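Local atomic coordinates of arfgap-like finger domain containing protein (Cryptosporidium parvum Iowa II, PDB entry 2OWA), a protein that binds a zinc ion through its ArfGAP-type finger domain and probably activates GTP hydrolysis by small GTPases of the Arf family. Residues F27-R31 against S79-F84; N36-C42 against V56-C62; T48-F54 against I73-S79; V90-G95 against L132-I136. All coordinates share one frame. Residues are numbered along the deposited sequence.

How the interactions relate
From the N terminus, helix 20-32 supplies the first half of interaction 1, whose partner is the loop after strand 76-78; this contact closes a loop of 47 residues, and interactions 2 and 3 both lie within it. Interaction 2 joins the first pair of zinc cysteines to strand 56-58 and the start of helix 60-67, and interaction 3 pairs strands 49-51 and 76-78. The two cross, because 48-54 lies between 36-42 and 56-62 while its partner 73-79 lies beyond; strand 49-51, central in the sheet, bonds to both outer strands. S79 belongs to interactions 1 and 3. Interaction 4 follows in series, packing helix 86-94 against C-terminal helix 123-135, while R91 reaches back to L52 and S53.

Interaction 1: F27-R31 against S79-F84; sequences FQIVR and SDLDKF
This is a mostly buried contact between one face of helix 20-32 and the irregular loop that leaves strand 76-78 for helix 86-94. Residues F27-R31 are helical, with R31 N bonded to F27 O at 2.8 Å, so F27 and R31, one turn apart, both face the loop. The CA atoms of F27 and S79 are 6.6 Å apart. F27 (chi1 m) lays a ring face under S79: S79 CB stands 3.7 Å from the ring centroid, a CH-pi contact that a small residue permits. The ring edge of F27 points at the face of F84 (chi1 m) in a T-shaped pair, centroids 4.8 Å apart and planes at 61°. In this ArfGAP zinc-finger domain the two rings pack on L50 and L89, joining the helix to the small sheet and to helix 86-94. The loop is nearly helical at S79 and D80, then extended from D82 to F84. Long R31 (chi1 m, chi2 t) sends NH1 to S79 OG, a 2.9 Å hydrogen bond; that hydroxyl also bonds T48 O. D80 OD2 lies well out of the guanidinium plane, 3.6 Å from R31 NH1, so this long salt bridge is a matter of charge alone.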
# COMPACT_ATOMS: atom_id res chain seq x y z
N PHE A 27 -10.75 4.64 -4.35
CA PHE A 27 -10.39 4.01 -3.06
C PHE A 27 -11.55 3.41 -2.27
O PHE A 27 -11.39 2.47 -1.52
CB PHE A 27 -9.60 4.98 -2.20
CG PHE A 27 -8.15 5.07 -2.58
CD1 PHE A 27 -7.33 3.93 -2.54
CD2 PHE A 27 -7.58 6.27 -2.95
CE1 PHE A 27 -6.01 4.01 -2.87
CE2 PHE A 27 -6.23 6.35 -3.27
CZ PHE A 27 -5.46 5.23 -3.25
N GLN A 28 -12.75 3.96 -2.45
CA GLN A 28 -13.92 3.41 -1.79
C GLN A 28 -14.12 1.95 -2.23
O GLN A 28 -14.38 1.07 -1.41
CB GLN A 28 -15.13 4.26 -2.12
CG GLN A 28 -15.26 5.48 -1.24
CD GLN A 28 -16.08 6.60 -1.91
OE1 GLN A 28 -16.91 6.35 -2.79
NE2 GLN A 28 -15.81 7.85 -1.51
N ILE A 29 -13.94 1.70 -3.51
CA ILE A 29 -14.00 0.36 -4.05
C ILE A 29 -12.83 -0.49 -3.61
O ILE A 29 -13.01 -1.58 -3.09
CB ILE A 29 -14.03 0.36 -5.59
CG1 ILE A 29 -15.26 1.10 -6.10
CG2 ILE A 29 -13.97 -1.07 -6.11
CD1 ILE A 29 -16.52 0.67 -5.44
N VAL A 30 -11.62 0.01 -3.84
CA VAL A 30 -10.45 -0.82 -3.61
C VAL A 30 -10.31 -1.16 -2.10
O VAL A 30 -9.93 -2.25 -1.76
CB VAL A 30 -9.20 -0.20 -4.26
CG1 VAL A 30 -7.95 -0.95 -3.83
CG2 VAL A 30 -9.36 -0.24 -5.80
N ARG A 31 -10.70 -0.24 -1.21
CA ARG A 31 -10.67 -0.50 0.25
C ARG A 31 -11.69 -1.54 0.68
O ARG A 31 -11.49 -2.19 1.70
CB ARG A 31 -10.92 0.79 1.05
CG ARG A 31 -9.67 1.58 1.35
CD ARG A 31 -9.93 2.74 2.37
NE ARG A 31 -11.24 3.40 2.21
CZ ARG A 31 -11.45 4.62 1.68
NH1 ARG A 31 -10.45 5.36 1.20
NH2 ARG A 31 -12.69 5.09 1.62
N SER A 79 -5.33 7.38 2.07
CA SER A 79 -6.21 7.21 0.91
C SER A 79 -7.42 8.16 0.88
O SER A 79 -7.98 8.45 -0.17
CB SER A 79 -6.62 5.73 0.71
OG SER A 79 -7.60 5.31 1.64
N ASP A 80 -7.77 8.63 2.07
CA ASP A 80 -8.84 9.56 2.38
C ASP A 80 -8.57 11.01 2.07
O ASP A 80 -9.49 11.78 1.89
CB ASP A 80 -9.01 9.55 3.91
CG ASP A 80 -10.07 8.64 4.36
OD1 ASP A 80 -10.16 8.46 5.59
OD2 ASP A 80 -10.82 8.13 3.50
N LEU A 81 -7.32 11.40 2.12
CA LEU A 81 -7.02 12.82 2.29
C LEU A 81 -5.98 13.34 1.31
O LEU A 81 -6.08 14.48 0.86
CB LEU A 81 -6.54 13.02 3.73
N ASP A 82 -4.99 12.50 0.99
CA ASP A 82 -3.87 12.89 0.15
C ASP A 82 -4.20 12.95 -1.36
O ASP A 82 -5.22 12.40 -1.81
CB ASP A 82 -2.68 11.96 0.41
CG ASP A 82 -1.86 12.39 1.64
OD1 ASP A 82 -1.25 13.49 1.55
OD2 ASP A 82 -1.81 11.65 2.67
N LYS A 83 -3.34 13.62 -2.12
CA LYS A 83 -3.41 13.66 -3.57
C LYS A 83 -2.63 12.45 -4.15
O LYS A 83 -1.63 12.02 -3.59
CB LYS A 83 -2.81 14.98 -4.10
CG LYS A 83 -3.43 16.32 -3.55
CD LYS A 83 -4.89 16.32 -3.84
CE LYS A 83 -5.40 17.62 -4.45
NZ LYS A 83 -6.84 17.41 -4.83
N PHE A 84 -3.12 11.91 -5.25
CA PHE A 84 -2.51 10.75 -5.92
C PHE A 84 -2.34 11.07 -7.42
O PHE A 84 -3.17 11.77 -7.97
CB PHE A 84 -3.40 9.52 -5.72
CG PHE A 84 -3.38 8.99 -4.30
CD1 PHE A 84 -2.51 7.97 -3.95
CD2 PHE A 84 -4.20 9.57 -3.32
CE1 PHE A 84 -2.48 7.48 -2.60
CE2 PHE A 84 -4.16 9.11 -1.99
CZ PHE A 84 -3.31 8.09 -1.64

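Interaction 2: N36-C42 against V56-C62; sequences NRTCFDC and VFICLNC. With ZN (zinc ion), chain C.
Four thiolates close a tetrahedral pocket just large enough for one zinc ion, to which C39 SG and C42 SG lie at 2.4 Å, C59 SG at 2.3 Å and C62 SG at 2.2 Å. C39 (chi1 t) and C42 (chi1 p) come from the loop 36-42; C59 (chi1 p) sits just after strand 56-58, at the N-cap of helix 60-67, and C62 (chi1 m) in its first turn. C39 and I58 are closest in register, CA to CA 4.3 Å. The paired CxxC motifs form the Cys4 zinc finger of the ArfGAP domain. Each is a tight turn round its first sulfur: C42 N donates to C39 SG at 3.5 Å, and C62 N to C59 SG at 3.5 Å. C59 N also gives C39 SG a weak bond of 3.3 Å. Back along the strand, away from the metal, F40 N bonds F57 O at 2.9 Å. The flat F40 ring (chi1 t) receives V56 CG1 over its face, 3.7 Å from the centroid, while I58 CG2 packs 4.0 Å from F40 CB. Farther back, N36 ND2 rests 3.4 Å from F57 CE2 and bonds V30 O; N36 OD1 accepts from N97 N, where helix 97-107 starts.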
# COMPACT_ATOMS: atom_id res chain seq x y z
N ASN A 36 -8.37 -6.03 1.88
CA ASN A 36 -7.98 -4.64 2.23
C ASN A 36 -8.74 -4.05 3.42
O ASN A 36 -8.57 -2.87 3.73
CB ASN A 36 -8.12 -3.72 1.02
CG ASN A 36 -7.11 -4.01 -0.09
OD1 ASN A 36 -6.02 -4.55 0.15
ND2 ASN A 36 -7.45 -3.62 -1.31
N ARG A 37 -9.55 -4.87 4.08
CA ARG A 37 -10.44 -4.40 5.16
C ARG A 37 -9.86 -4.61 6.57
O ARG A 37 -10.46 -4.29 7.58
CB ARG A 37 -11.82 -5.04 5.00
CG ARG A 37 -12.48 -4.61 3.70
CD ARG A 37 -13.94 -4.87 3.73
NE ARG A 37 -14.70 -3.84 4.44
CZ ARG A 37 -16.02 -3.90 4.62
NH1 ARG A 37 -16.70 -4.94 4.14
NH2 ARG A 37 -16.66 -2.94 5.28
N THR A 38 -8.64 -5.10 6.60
CA THR A 38 -7.90 -5.19 7.82
C THR A 38 -6.47 -4.66 7.55
O THR A 38 -5.94 -4.85 6.48
CB THR A 38 -7.92 -6.65 8.27
OG1 THR A 38 -7.14 -6.80 9.45
CG2 THR A 38 -7.36 -7.56 7.21
N CYS A 39 -5.87 -3.95 8.51
CA CYS A 39 -4.53 -3.36 8.31
C CYS A 39 -3.51 -4.45 7.99
O CYS A 39 -3.52 -5.51 8.61
CB CYS A 39 -4.10 -2.60 9.55
SG CYS A 39 -2.38 -2.16 9.69
N PHE A 40 -2.62 -4.18 7.04
CA PHE A 40 -1.61 -5.17 6.64
C PHE A 40 -0.69 -5.56 7.82
O PHE A 40 -0.23 -6.71 7.89
CB PHE A 40 -0.76 -4.65 5.46
CG PHE A 40 0.15 -5.70 4.86
CD1 PHE A 40 -0.38 -6.71 4.05
CD2 PHE A 40 1.51 -5.67 5.08
CE1 PHE A 40 0.45 -7.71 3.49
CE2 PHE A 40 2.36 -6.67 4.51
CZ PHE A 40 1.79 -7.68 3.72
N ASP A 41 -0.39 -4.61 8.71
CA ASP A 41 0.54 -4.88 9.82
C ASP A 41 -0.12 -5.46 11.08
O ASP A 41 0.42 -6.40 11.69
CB ASP A 41 1.31 -3.62 10.22
CG ASP A 41 2.23 -3.12 9.13
OD1 ASP A 41 2.18 -3.67 8.00
OD2 ASP A 41 3.01 -2.17 9.42
N CYS A 42 -1.27 -4.91 11.49
CA CYS A 42 -1.84 -5.28 12.78
C CYS A 42 -3.28 -5.78 12.76
O CYS A 42 -3.85 -6.06 13.82
CB CYS A 42 -1.74 -4.11 13.74
SG CYS A 42 -3.04 -2.90 13.52
N VAL A 56 0.06 -1.68 0.06
CA VAL A 56 -0.74 -2.24 1.15
C VAL A 56 -1.51 -1.11 1.86
O VAL A 56 -1.05 0.02 1.92
CB VAL A 56 0.10 -3.05 2.15
CG1 VAL A 56 0.68 -4.36 1.45
CG2 VAL A 56 1.22 -2.20 2.71
N PHE A 57 -2.68 -1.46 2.40
CA PHE A 57 -3.44 -0.56 3.30
C PHE A 57 -3.15 -0.86 4.77
O PHE A 57 -3.12 -2.03 5.17
CB PHE A 57 -4.94 -0.69 3.07
CG PHE A 57 -5.37 -0.23 1.74
CD1 PHE A 57 -5.73 1.09 1.55
CD2 PHE A 57 -5.40 -1.12 0.66
CE1 PHE A 57 -6.13 1.54 0.26
CE2 PHE A 57 -5.79 -0.70 -0.60
CZ PHE A 57 -6.18 0.63 -0.80
N ILE A 58 -2.98 0.21 5.55
CA ILE A 58 -2.52 0.13 6.95
C ILE A 58 -3.31 1.15 7.79
O ILE A 58 -3.81 2.10 7.22
CB ILE A 58 -1.00 0.41 7.07
CG1 ILE A 58 -0.59 1.76 6.41
CG2 ILE A 58 -0.18 -0.83 6.53
CD1 ILE A 58 0.89 2.09 6.57
N CYS A 59 -3.39 0.98 9.11
CA CYS A 59 -4.18 1.86 9.94
C CYS A 59 -3.40 3.13 10.32
O CYS A 59 -2.19 3.24 10.07
CB CYS A 59 -4.68 1.13 11.21
SG CYS A 59 -3.37 0.58 12.38
N LEU A 60 -4.10 4.06 10.96
CA LEU A 60 -3.54 5.33 11.39
C LEU A 60 -2.38 5.13 12.36
O LEU A 60 -1.42 5.91 12.35
CB LEU A 60 -4.66 6.25 11.95
CG LEU A 60 -5.62 5.80 13.07
CD1 LEU A 60 -4.88 5.72 14.39
CD2 LEU A 60 -6.85 6.73 13.23
N ASN A 61 -2.44 4.08 13.17
CA ASN A 61 -1.38 3.70 14.09
C ASN A 61 -0.14 3.21 13.31
O ASN A 61 0.94 3.77 13.45
CB ASN A 61 -1.88 2.61 15.06
CG ASN A 61 -1.03 2.48 16.31
OD1 ASN A 61 0.11 1.96 16.29
ND2 ASN A 61 -1.60 2.94 17.45
N CYS A 62 -0.32 2.23 12.45
CA CYS A 62 0.81 1.67 11.70
C CYS A 62 1.39 2.67 10.71
O CYS A 62 2.58 2.65 10.46
CB CYS A 62 0.45 0.34 11.02
SG CYS A 62 0.03 -0.88 12.27
ZN ZN C . -2.12 -1.36 11.95

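Interaction 3: T48-F54 against I73-S79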
# COMPACT_ATOMS: atom_id res chain seq x y z
N THR A 48 -7.26 2.99 6.32
CA THR A 48 -7.45 3.99 5.28
C THR A 48 -6.15 4.64 4.87
O THR A 48 -6.11 5.41 3.92
CB THR A 48 -8.49 5.09 5.69
OG1 THR A 48 -7.97 5.81 6.79
CG2 THR A 48 -9.82 4.44 6.09
N TRP A 49 -5.07 4.35 5.59
CA TRP A 49 -3.74 4.78 5.18
C TRP A 49 -3.15 3.72 4.26
O TRP A 49 -3.74 2.65 4.07
CB TRP A 49 -2.84 5.06 6.40
CG TRP A 49 -3.24 6.28 7.09
CD1 TRP A 49 -4.35 6.44 7.89
CD2 TRP A 49 -2.61 7.58 7.01
NE1 TRP A 49 -4.44 7.74 8.30
CE2 TRP A 49 -3.39 8.46 7.81
CE3 TRP A 49 -1.48 8.08 6.35
CZ2 TRP A 49 -3.05 9.82 7.98
CZ3 TRP A 49 -1.14 9.45 6.52
CH2 TRP A 49 -1.94 10.30 7.33
N LEU A 50 -2.00 4.03 3.66
CA LEU A 50 -1.39 3.10 2.73
C LEU A 50 0.15 3.26 2.63
O LEU A 50 0.70 4.32 2.93
CB LEU A 50 -2.12 3.15 1.35
CG LEU A 50 -2.12 4.45 0.54
CD1 LEU A 50 -0.80 4.54 -0.25
CD2 LEU A 50 -3.30 4.45 -0.42
N SER A 51 0.86 2.19 2.26
CA SER A 51 2.26 2.33 1.80
C SER A 51 2.20 2.09 0.29
O SER A 51 1.82 0.98 -0.15
CB SER A 51 3.18 1.30 2.47
OG SER A 51 4.46 1.34 1.87
N LEU A 52 2.52 3.12 -0.50
CA LEU A 52 2.50 2.94 -1.94
C LEU A 52 3.51 1.88 -2.36
O LEU A 52 3.21 1.11 -3.25
CB LEU A 52 2.78 4.23 -2.71
CG LEU A 52 1.50 5.03 -2.99
CD1 LEU A 52 1.87 6.47 -3.34
CD2 LEU A 52 0.60 4.34 -4.09
N SER A 53 4.65 1.82 -1.68
CA SER A 53 5.77 0.90 -2.00
C SER A 53 5.33 -0.55 -2.18
O SER A 53 5.70 -1.20 -3.15
CB SER A 53 6.84 0.94 -0.88
OG SER A 53 7.12 2.29 -0.50
N PHE A 54 4.55 -1.04 -1.23
CA PHE A 54 4.06 -2.43 -1.25
C PHE A 54 2.61 -2.51 -1.68
O PHE A 54 2.03 -3.58 -1.71
CB PHE A 54 4.30 -3.03 0.14
CG PHE A 54 5.67 -2.75 0.65
CD1 PHE A 54 6.79 -3.37 0.06
CD2 PHE A 54 5.87 -1.85 1.70
CE1 PHE A 54 8.09 -3.09 0.51
CE2 PHE A 54 7.14 -1.58 2.15
CZ PHE A 54 8.24 -2.19 1.58
N ILE A 73 12.08 3.22 2.17
CA ILE A 73 11.59 2.03 2.87
C ILE A 73 10.07 1.90 2.66
O ILE A 73 9.59 0.92 2.10
CB ILE A 73 11.96 2.08 4.37
CG1 ILE A 73 13.47 2.37 4.57
CG2 ILE A 73 11.44 0.83 5.13
CD1 ILE A 73 14.35 1.16 4.59
N SER A 74 9.32 2.91 3.06
CA SER A 74 7.87 2.88 2.93
C SER A 74 7.33 4.28 2.73
O SER A 74 7.60 5.15 3.53
CB SER A 74 7.25 2.17 4.14
OG SER A 74 5.85 2.21 4.10
N PHE A 75 6.58 4.48 1.64
CA PHE A 75 6.14 5.79 1.15
C PHE A 75 4.66 5.86 1.45
O PHE A 75 3.86 5.19 0.81
CB PHE A 75 6.40 5.88 -0.37
CG PHE A 75 5.93 7.16 -1.05
CD1 PHE A 75 6.83 8.14 -1.41
CD2 PHE A 75 4.59 7.34 -1.39
CE1 PHE A 75 6.42 9.31 -2.07
CE2 PHE A 75 4.14 8.51 -2.04
CZ PHE A 75 5.07 9.49 -2.39
N VAL A 76 4.31 6.68 2.43
CA VAL A 76 3.01 6.58 3.12
C VAL A 76 2.09 7.72 2.68
O VAL A 76 2.54 8.86 2.56
CB VAL A 76 3.21 6.60 4.67
CG1 VAL A 76 1.90 6.79 5.43
CG2 VAL A 76 3.95 5.36 5.11
N ARG A 77 0.83 7.37 2.42
CA ARG A 77 -0.24 8.32 2.09
C ARG A 77 -1.51 7.94 2.81
O ARG A 77 -1.71 6.79 3.18
CB ARG A 77 -0.54 8.33 0.57
CG ARG A 77 0.59 8.87 -0.32
CD ARG A 77 0.78 10.33 0.03
NE ARG A 77 1.74 11.07 -0.78
CZ ARG A 77 2.98 11.39 -0.39
NH1 ARG A 77 3.48 10.96 0.78
NH2 ARG A 77 3.74 12.12 -1.21
N SER A 78 -2.40 8.92 2.98
CA SER A 78 -3.74 8.67 3.44
C SER A 78 -4.64 8.52 2.21
O SER A 78 -4.71 9.43 1.38
CB SER A 78 -4.19 9.88 4.27
OG SER A 78 -5.56 9.75 4.51
N SER A 79 -5.33 7.38 2.07
CA SER A 79 -6.21 7.21 0.91
C SER A 79 -7.42 8.16 0.88
O SER A 79 -7.98 8.45 -0.17
CB SER A 79 -6.62 5.73 0.71
OG SER A 79 -7.60 5.31 1.64
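Strands 49-51 and 76-78 run antiparallel, their axes 4.7 Å apart at an angle of 155°. L50 and R77 form the hydrogen-bonded pair (L50 N to R77 O 2.8 Å, R77 N to L50 O 3.1 Å), and W49 with S78 and S51 with V76 are non-hydrogen-bonded pairs. On the face carrying these two pairs, W49 (chi1 m, chi2 74°) folds its indole across the neighbouring strand: S78 CB sits 3.6 Å from the centroid of the six-membered ring, 2° off its normal, and V76 CG1 lies 3.7 Å from W49 CE3. A small serine leaves room for that broad ring. S51 and S74, both chi1 t, join hydroxyls, OG to OG 2.8 Å, and S74 OG also bonds H66. L50, in the p well, turns CD2 to 3.7 Å from S79 CB on the other face. Beyond the strands, S53 (chi1 m) accepts F75 N at its OG, 3.1 Å, and L52 CD1 touches F75 CE2 at 3.3 Å. With its p rotamer, S79 OG donates to T48 O at 2.7 Å, as does S79 N at 2.8 Å. Strand 56-58 completes the three-stranded antiparallel sheet characteristic of the ArfGAP zinc-finger domain.

Interaction 4: V90-G95 against L132-I136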
# COMPACT_ATOMS: atom_id res chain seq x y z
N VAL A 90 -3.29 2.95 -10.16
CA VAL A 90 -3.14 1.65 -10.86
C VAL A 90 -2.34 0.70 -9.97
O VAL A 90 -2.66 -0.50 -9.89
CB VAL A 90 -2.40 1.82 -12.19
CG1 VAL A 90 -2.13 0.42 -12.86
CG2 VAL A 90 -3.19 2.80 -13.12
N ARG A 91 -1.30 1.24 -9.34
CA ARG A 91 -0.42 0.46 -8.48
C ARG A 91 -1.18 -0.14 -7.30
O ARG A 91 -1.04 -1.32 -7.02
CB ARG A 91 0.79 1.28 -7.97
CG ARG A 91 1.70 0.48 -7.02
CD ARG A 91 2.87 1.31 -6.52
NE ARG A 91 3.92 0.52 -5.90
CZ ARG A 91 4.99 0.05 -6.55
NH1 ARG A 91 5.14 0.30 -7.85
NH2 ARG A 91 5.93 -0.63 -5.91
N MET A 92 -2.02 0.66 -6.64
CA MET A 92 -2.87 0.18 -5.59
C MET A 92 -3.87 -0.88 -6.07
O MET A 92 -4.21 -1.80 -5.34
CB MET A 92 -3.61 1.37 -4.95
CG MET A 92 -2.72 2.29 -4.09
SD MET A 92 -1.57 1.53 -2.93
CE MET A 92 -2.69 0.71 -1.81
N ASP A 93 -4.30 -0.74 -7.32
CA ASP A 93 -5.30 -1.59 -7.93
C ASP A 93 -4.71 -2.97 -8.20
O ASP A 93 -5.36 -3.99 -7.90
CB ASP A 93 -5.81 -0.95 -9.23
CG ASP A 93 -7.11 -1.60 -9.75
OD1 ASP A 93 -7.61 -2.58 -9.14
OD2 ASP A 93 -7.62 -1.12 -10.80
N ILE A 94 -3.49 -3.02 -8.72
CA ILE A 94 -2.84 -4.33 -9.01
C ILE A 94 -2.19 -4.99 -7.78
O ILE A 94 -1.87 -6.19 -7.81
CB ILE A 94 -1.82 -4.27 -10.18
CG1 ILE A 94 -0.67 -3.31 -9.86
CG2 ILE A 94 -2.50 -3.89 -11.48
CD1 ILE A 94 0.58 -3.98 -9.48
N GLY A 95 -2.01 -4.19 -6.72
CA GLY A 95 -1.48 -4.69 -5.47
C GLY A 95 -2.58 -5.11 -4.51
O GLY A 95 -3.44 -5.93 -4.82
N LEU A 132 5.88 -5.10 -8.45
CA LEU A 132 4.81 -4.16 -8.70
C LEU A 132 5.19 -3.11 -9.74
O LEU A 132 4.37 -2.78 -10.58
CB LEU A 132 4.37 -3.50 -7.41
CG LEU A 132 3.71 -4.37 -6.32
CD1 LEU A 132 3.26 -3.37 -5.23
CD2 LEU A 132 2.51 -5.26 -6.81
N ASP A 133 6.44 -2.61 -9.67
CA ASP A 133 6.97 -1.61 -10.63
C ASP A 133 6.90 -2.17 -12.05
O ASP A 133 6.52 -1.48 -13.00
CB ASP A 133 8.45 -1.30 -10.36
CG ASP A 133 8.68 -0.52 -9.11
OD1 ASP A 133 7.68 -0.03 -8.50
OD2 ASP A 133 9.89 -0.36 -8.76
N SER A 134 7.33 -3.42 -12.17
CA SER A 134 7.30 -4.14 -13.41
C SER A 134 5.87 -4.31 -13.96
O SER A 134 5.65 -4.18 -15.16
CB SER A 134 7.96 -5.47 -13.20
OG SER A 134 8.46 -5.94 -14.41
N GLU A 135 4.89 -4.57 -13.09
CA GLU A 135 3.48 -4.67 -13.51
C GLU A 135 2.91 -3.38 -14.09
O GLU A 135 2.12 -3.43 -15.02
CB GLU A 135 2.60 -5.05 -12.32
CG GLU A 135 2.78 -6.44 -11.86
CD GLU A 135 1.81 -7.35 -12.55
OE1 GLU A 135 2.13 -7.78 -13.68
OE2 GLU A 135 0.74 -7.60 -11.95
N ILE A 136 3.29 -2.25 -13.50
CA ILE A 136 2.77 -0.97 -13.92
C ILE A 136 3.58 -0.30 -15.04
O ILE A 136 3.21 0.80 -15.47
CB ILE A 136 2.59 0.03 -12.73
CG1 ILE A 136 3.96 0.36 -12.08
CG2 ILE A 136 1.56 -0.49 -11.76
CD1 ILE A 136 3.98 1.47 -10.97
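R91, L132 and I136 lose the most surface here, where the end of helix 86-94 meets the last turn of helix 123-135. R91 extends fully, with chi1, chi2 and chi3 all t, so that its guanidinium spans the gap. NH1 of R91 forms a salt bridge and hydrogen bond with D133 OD1 at 2.6 Å, and R91 NH2 adds a weak bond to the same D133 OD1 at 3.2 Å. Arginine suits this buried place because the rest of its guanidinium is satisfied too: NE bonds L52 O, and NH2 also bonds S53 O and K129 O. The contact thus joins two helices of the ArfGAP domain to the turn after strand 49-51, away from the zinc site. Over one face of the guanidinium lies L132 CB, 3.6 Å from R91 NH2, and I136 CD1 borders its edge, 3.5 Å from R91 NH1. L132 (chi1 m, chi2 t) also offers CD2 to I94 CD1 at 3.5 Å, branched aliphatics that fill the space between the helices. I136, chi1 p, turns CG2 to V90 CG1 at 4.0 Å and to I94 CG1 at 4.1 Å. I94 CD1 rests 3.6 Å from CB of E135; the carboxylate of E135 forms a salt bridge with R99.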